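PDB 3S40: diacylglycerol kinase from Bacillus anthracis, which probably transfers the phosphate of a nucleoside triphosphate, such as ATP, to diacylglycerol, giving phosphatidic acid. Local coordinates for residues A[124-132]-A[218-226]. Residues are numbered along the deposited sequence; the frame is centred on the assembly and turned at random.
Sequences HVKPVDVAK and KCDDGTLDI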
ATOM      1  N   HIS A 124     -10.563   5.799  14.564  1.00 20.84           N
ATOM      2  CA  HIS A 124     -11.306   4.752  13.846  1.00 18.72           C
ATOM      3  C   HIS A 124     -10.316   3.798  13.211  1.00 20.63           C
ATOM      4  O   HIS A 124      -9.449   4.206  12.436  1.00 33.06           O
ATOM      5  CB  HIS A 124     -12.182   5.358  12.773  1.00 18.96           C
ATOM      6  CG  HIS A 124     -13.219   6.290  13.308  1.00 32.86           C
ATOM      7  ND1 HIS A 124     -14.110   5.921  14.292  1.00 34.29           N
ATOM      8  CD2 HIS A 124     -13.511   7.576  12.996  1.00 30.23           C
ATOM      9  CE1 HIS A 124     -14.902   6.943  14.570  1.00 31.12           C
ATOM     10  NE2 HIS A 124     -14.562   7.957  13.795  1.00 29.36           N
ATOM     11  N   VAL A 125     -10.428   2.527  13.563  1.00 14.91           N
ATOM     12  CA  VAL A 125      -9.388   1.572  13.237  1.00 18.58           C
ATOM     13  C   VAL A 125      -9.996   0.357  12.566  1.00 23.92           C
ATOM     14  O   VAL A 125     -11.096  -0.071  12.923  1.00 23.98           O
ATOM     15  CB  VAL A 125      -8.676   1.097  14.506  1.00 28.81           C
ATOM     16  CG1 VAL A 125      -7.775  -0.059  14.176  1.00 26.21           C
ATOM     17  CG2 VAL A 125      -7.885   2.251  15.150  1.00 26.76           C
ATOM     18  N   LYS A 126      -9.299  -0.190  11.580  1.00 20.41           N
ATOM     19  CA  LYS A 126      -9.774  -1.410  10.940  1.00 24.53           C
ATOM     20  C   LYS A 126      -8.615  -2.310  10.571  1.00 25.25           C
ATOM     21  O   LYS A 126      -7.470  -1.846  10.440  1.00 24.89           O
ATOM     22  CB  LYS A 126     -10.634  -1.110   9.710  1.00 22.43           C
ATOM     23  CG  LYS A 126      -9.861  -0.611   8.507  1.00 22.59           C
ATOM     24  CD  LYS A 126     -10.811  -0.484   7.326  1.00 30.77           C
ATOM     25  CE  LYS A 126     -10.072  -0.246   6.032  1.00 34.33           C
ATOM     26  NZ  LYS A 126     -10.919  -0.672   4.870  1.00 35.05           N
ATOM     27  N   PRO A 127      -8.901  -3.610  10.429  1.00 27.20           N
ATOM     28  CA  PRO A 127      -7.868  -4.566  10.025  1.00 24.62           C
ATOM     29  C   PRO A 127      -7.609  -4.441   8.551  1.00 27.79           C
ATOM     30  O   PRO A 127      -8.533  -4.186   7.779  1.00 28.70           O
ATOM     31  CB  PRO A 127      -8.479  -5.939  10.367  1.00 28.65           C
ATOM     32  CG  PRO A 127      -9.929  -5.706  10.496  1.00 30.92           C
ATOM     33  CD  PRO A 127     -10.148  -4.266  10.863  1.00 29.00           C
ATOM     34  N   VAL A 128      -6.352  -4.610   8.175  1.00 22.35           N
ATOM     35  CA  VAL A 128      -5.936  -4.461   6.794  1.00 20.14           C
ATOM     36  C   VAL A 128      -5.055  -5.649   6.471  1.00 22.16           C
ATOM     37  O   VAL A 128      -4.275  -6.090   7.313  1.00 20.78           O
ATOM     38  CB  VAL A 128      -5.163  -3.137   6.613  1.00 30.38           C
ATOM     39  CG1 VAL A 128      -4.497  -3.065   5.255  1.00 24.48           C
ATOM     40  CG2 VAL A 128      -6.106  -1.949   6.832  1.00 20.65           C
ATOM     41  N   ASP A 129      -5.216  -6.205   5.274  1.00 16.44           N
ATOM     42  CA  ASP A 129      -4.432  -7.372   4.877  1.00 26.81           C
ATOM     43  C   ASP A 129      -3.051  -6.941   4.361  1.00 21.88           C
ATOM     44  O   ASP A 129      -2.908  -5.857   3.792  1.00 22.07           O
ATOM     45  CB  ASP A 129      -5.153  -8.187   3.778  1.00 23.13           C
ATOM     46  CG  ASP A 129      -6.615  -8.529   4.135  1.00 32.98           C
ATOM     47  OD1 ASP A 129      -6.964  -8.575   5.346  1.00 29.21           O
ATOM     48  OD2 ASP A 129      -7.414  -8.753   3.189  1.00 31.69           O
ATOM     49  N   VAL A 130      -2.056  -7.803   4.548  1.00 18.38           N
ATOM     50  CA  VAL A 130      -0.708  -7.530   4.075  1.00 28.74           C
ATOM     51  C   VAL A 130      -0.242  -8.697   3.230  1.00 24.76           C
ATOM     52  O   VAL A 130      -0.310  -9.853   3.661  1.00 28.73           O
ATOM     53  CB  VAL A 130       0.265  -7.353   5.259  1.00 30.68           C
ATOM     54  CG1 VAL A 130       1.715  -7.292   4.766  1.00 32.21           C
ATOM     55  CG2 VAL A 130      -0.120  -6.121   6.098  1.00 21.47           C
ATOM     56  N   ALA A 131       0.273  -8.398   2.044  1.00 28.85           N
ATOM     57  CA  ALA A 131       0.695  -9.447   1.124  1.00 31.50           C
ATOM     58  C   ALA A 131       2.133  -9.898   1.397  1.00 36.37           C
ATOM     59  O   ALA A 131       2.936  -9.143   1.953  1.00 33.08           O
ATOM     60  CB  ALA A 131       0.537  -8.969  -0.332  1.00 26.60           C
ATOM     61  N   LYS A 132       2.443 -11.128   0.988  1.00 39.53           N
ATOM     62  CA  LYS A 132       3.806 -11.658   1.029  1.00 34.88           C
ATOM     63  C   LYS A 132       4.197 -12.307  -0.297  1.00 35.88           C
ATOM     64  O   LYS A 132       3.590 -13.294  -0.722  1.00 35.65           O
ATOM     65  CB  LYS A 132       3.948 -12.707   2.128  1.00 37.34           C
ATOM     66  CG  LYS A 132       4.948 -12.349   3.203  1.00 39.47           C
ATOM     67  CD  LYS A 132       5.605 -13.591   3.777  1.00 51.63           C
ATOM     68  CE  LYS A 132       5.778 -13.480   5.283  1.00 66.57           C
ATOM     69  NZ  LYS A 132       6.679 -14.536   5.834  1.00 72.32           N
ATOM     70  N   LYS A 218      -9.584  -4.653  -3.052  1.00 25.89           N
ATOM     71  CA  LYS A 218      -9.864  -4.159  -1.701  1.00 25.66           C
ATOM     72  C   LYS A 218      -8.715  -4.550  -0.791  1.00 36.19           C
ATOM     73  O   LYS A 218      -8.188  -5.664  -0.915  1.00 30.23           O
ATOM     74  CB  LYS A 218     -11.126  -4.797  -1.125  1.00 27.74           C
ATOM     75  CG  LYS A 218     -12.415  -4.500  -1.860  1.00 36.50           C
ATOM     76  CD  LYS A 218     -12.916  -3.097  -1.570  1.00 42.98           C
ATOM     77  CE  LYS A 218     -14.245  -2.876  -2.287  1.00 44.01           C
ATOM     78  NZ  LYS A 218     -14.778  -1.486  -2.157  1.00 43.20           N
ATOM     79  N   CYS A 219      -8.334  -3.666   0.138  1.00 21.47           N
ATOM     80  CA  CYS A 219      -7.195  -3.980   0.999  1.00 22.90           C
ATOM     81  C   CYS A 219      -7.549  -4.957   2.133  1.00 26.57           C
ATOM     82  O   CYS A 219      -6.658  -5.455   2.826  1.00 31.36           O
ATOM     83  CB  CYS A 219      -6.591  -2.701   1.601  1.00 20.91           C
ATOM     84  SG  CYS A 219      -7.689  -1.865   2.793  1.00 27.81           S
ATOM     85  N   ASP A 220      -8.840  -5.215   2.336  1.00 21.57           N
ATOM     86  CA  ASP A 220      -9.295  -6.000   3.492  1.00 26.83           C
ATOM     87  C   ASP A 220     -10.333  -7.096   3.167  1.00 35.63           C
ATOM     88  O   ASP A 220     -11.081  -7.522   4.057  1.00 23.08           O
ATOM     89  CB  ASP A 220      -9.893  -5.064   4.550  1.00 26.89           C
ATOM     90  CG  ASP A 220     -11.065  -4.256   4.011  1.00 33.28           C
ATOM     91  OD1 ASP A 220     -11.370  -4.398   2.804  1.00 31.73           O
ATOM     92  OD2 ASP A 220     -11.679  -3.480   4.782  1.00 30.90           O
ATOM     93  N   ASP A 221     -10.396  -7.551   1.917  1.00 29.19           N
ATOM     94  CA  ASP A 221     -11.364  -8.604   1.581  1.00 26.21           C
ATOM     95  C   ASP A 221     -10.803 -10.036   1.654  1.00 30.57           C
ATOM     96  O   ASP A 221     -11.470 -10.990   1.274  1.00 29.82           O
ATOM     97  CB  ASP A 221     -12.046  -8.342   0.243  1.00 27.23           C
ATOM     98  CG  ASP A 221     -11.108  -8.518  -0.953  1.00 35.66           C
ATOM     99  OD1 ASP A 221     -11.600  -8.341  -2.093  1.00 34.98           O
ATOM    100  OD2 ASP A 221      -9.901  -8.815  -0.758  1.00 25.32           O
ATOM    101  N   GLY A 222      -9.586 -10.181   2.160  1.00 31.80           N
ATOM    102  CA  GLY A 222      -9.002 -11.491   2.374  1.00 30.03           C
ATOM    103  C   GLY A 222      -8.460 -12.183   1.135  1.00 35.44           C
ATOM    104  O   GLY A 222      -8.084 -13.356   1.184  1.00 38.55           O
ATOM    105  N   THR A 223      -8.429 -11.477   0.014  1.00 31.96           N
ATOM    106  CA  THR A 223      -7.855 -12.045  -1.207  1.00 25.69           C
ATOM    107  C   THR A 223      -6.994 -11.014  -1.912  1.00 32.23           C
ATOM    108  O   THR A 223      -7.036  -9.819  -1.590  1.00 31.94           O
ATOM    109  CB  THR A 223      -8.933 -12.538  -2.209  1.00 36.56           C
ATOM    110  OG1 THR A 223      -9.625 -11.413  -2.761  1.00 45.13           O
ATOM    111  CG2 THR A 223      -9.936 -13.480  -1.542  1.00 44.28           C
ATOM    112  N   LEU A 224      -6.228 -11.498  -2.880  1.00 29.23           N
ATOM    113  CA  LEU A 224      -5.422 -10.670  -3.754  1.00 32.79           C
ATOM    114  C   LEU A 224      -6.044 -10.694  -5.138  1.00 38.02           C
ATOM    115  O   LEU A 224      -6.686 -11.688  -5.518  1.00 27.00           O
ATOM    116  CB  LEU A 224      -4.019 -11.253  -3.837  1.00 32.36           C
ATOM    117  CG  LEU A 224      -3.272 -11.081  -2.522  1.00 36.27           C
ATOM    118  CD1 LEU A 224      -1.869 -11.641  -2.607  1.00 32.25           C
ATOM    119  CD2 LEU A 224      -3.237  -9.594  -2.183  1.00 39.87           C
ATOM    120  N   ASP A 225      -5.842  -9.610  -5.888  1.00 25.93           N
ATOM    121  CA  ASP A 225      -6.367  -9.486  -7.245  1.00 32.84           C
ATOM    122  C   ASP A 225      -5.275  -9.675  -8.290  1.00 42.32           C
ATOM    123  O   ASP A 225      -4.334  -8.879  -8.389  1.00 38.23           O
ATOM    124  CB  ASP A 225      -7.051  -8.132  -7.446  1.00 33.07           C
ATOM    125  CG  ASP A 225      -8.409  -8.071  -6.780  1.00 42.68           C
ATOM    126  OD1 ASP A 225      -9.437  -7.985  -7.495  1.00 42.36           O
ATOM    127  OD2 ASP A 225      -8.449  -8.136  -5.535  1.00 45.52           O
ATOM    128  N   ILE A 226      -5.405 -10.747  -9.056  1.00 36.74           N
ATOM    129  CA  ILE A 226      -4.529 -10.981 -10.187  1.00 38.17           C
ATOM    130  C   ILE A 226      -5.103 -10.240 -11.378  1.00 34.41           C
ATOM    131  O   ILE A 226      -6.295 -10.334 -11.667  1.00 36.08           O
ATOM    132  CB  ILE A 226      -4.461 -12.470 -10.543  1.00 36.06           C
ATOM    133  CG1 ILE A 226      -3.975 -13.289  -9.344  1.00 33.67           C
ATOM    134  CG2 ILE A 226      -3.583 -12.680 -11.768  1.00 35.33           C
ATOM    135  CD1 ILE A 226      -3.939 -14.786  -9.599  1.00 51.93           C
TER
HETATM  136  O   HOH W   1     -11.327  -4.273   7.525  1.00 28.51           O
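Asp129 grips the loop before strand 224-230 with both backbone and side chain. Its N donates to Cys219 O (2.9 Å), while its OD2 receives Gly222 N at 2.8 Å on the syn side, 18° out of the carboxylate plane. CG, anti to its own carbonyl carbon (chi1 -51°), lies beside the backbone N, so N-H and carboxylate face the same loop; OD1 takes Gly291 N, and both oxygens are engaged. Glycine suits position 222, where phi is positive. Within the same loop, Asp221 OD2 accepts Thr223 N in an Asx turn, and OD1 pairs with Lys258.

At the other end Lys126, extended beyond CG, sends NZ over the carboxylate face of Asp220 to OD2 (2.9 Å), a salt bridge at the partly exposed margin that a long, flexible lysine can span; Tyr297 adds a cation-pi contact. A water joins the same OD2 to Pro127 O. Apolar contacts are slight: Val128 CG1 lies 4.2 Å from Cys219 SG, and Ala131 CB meets Leu224 CD2.

Strand 125-133, of the kinase catalytic family region and flanked by strands 136-138 and 284-296, thus holds a loop of the YegS-like beta-sandwich region, while Phe103 of helix 102-106 packs on both Val128 and Cys219.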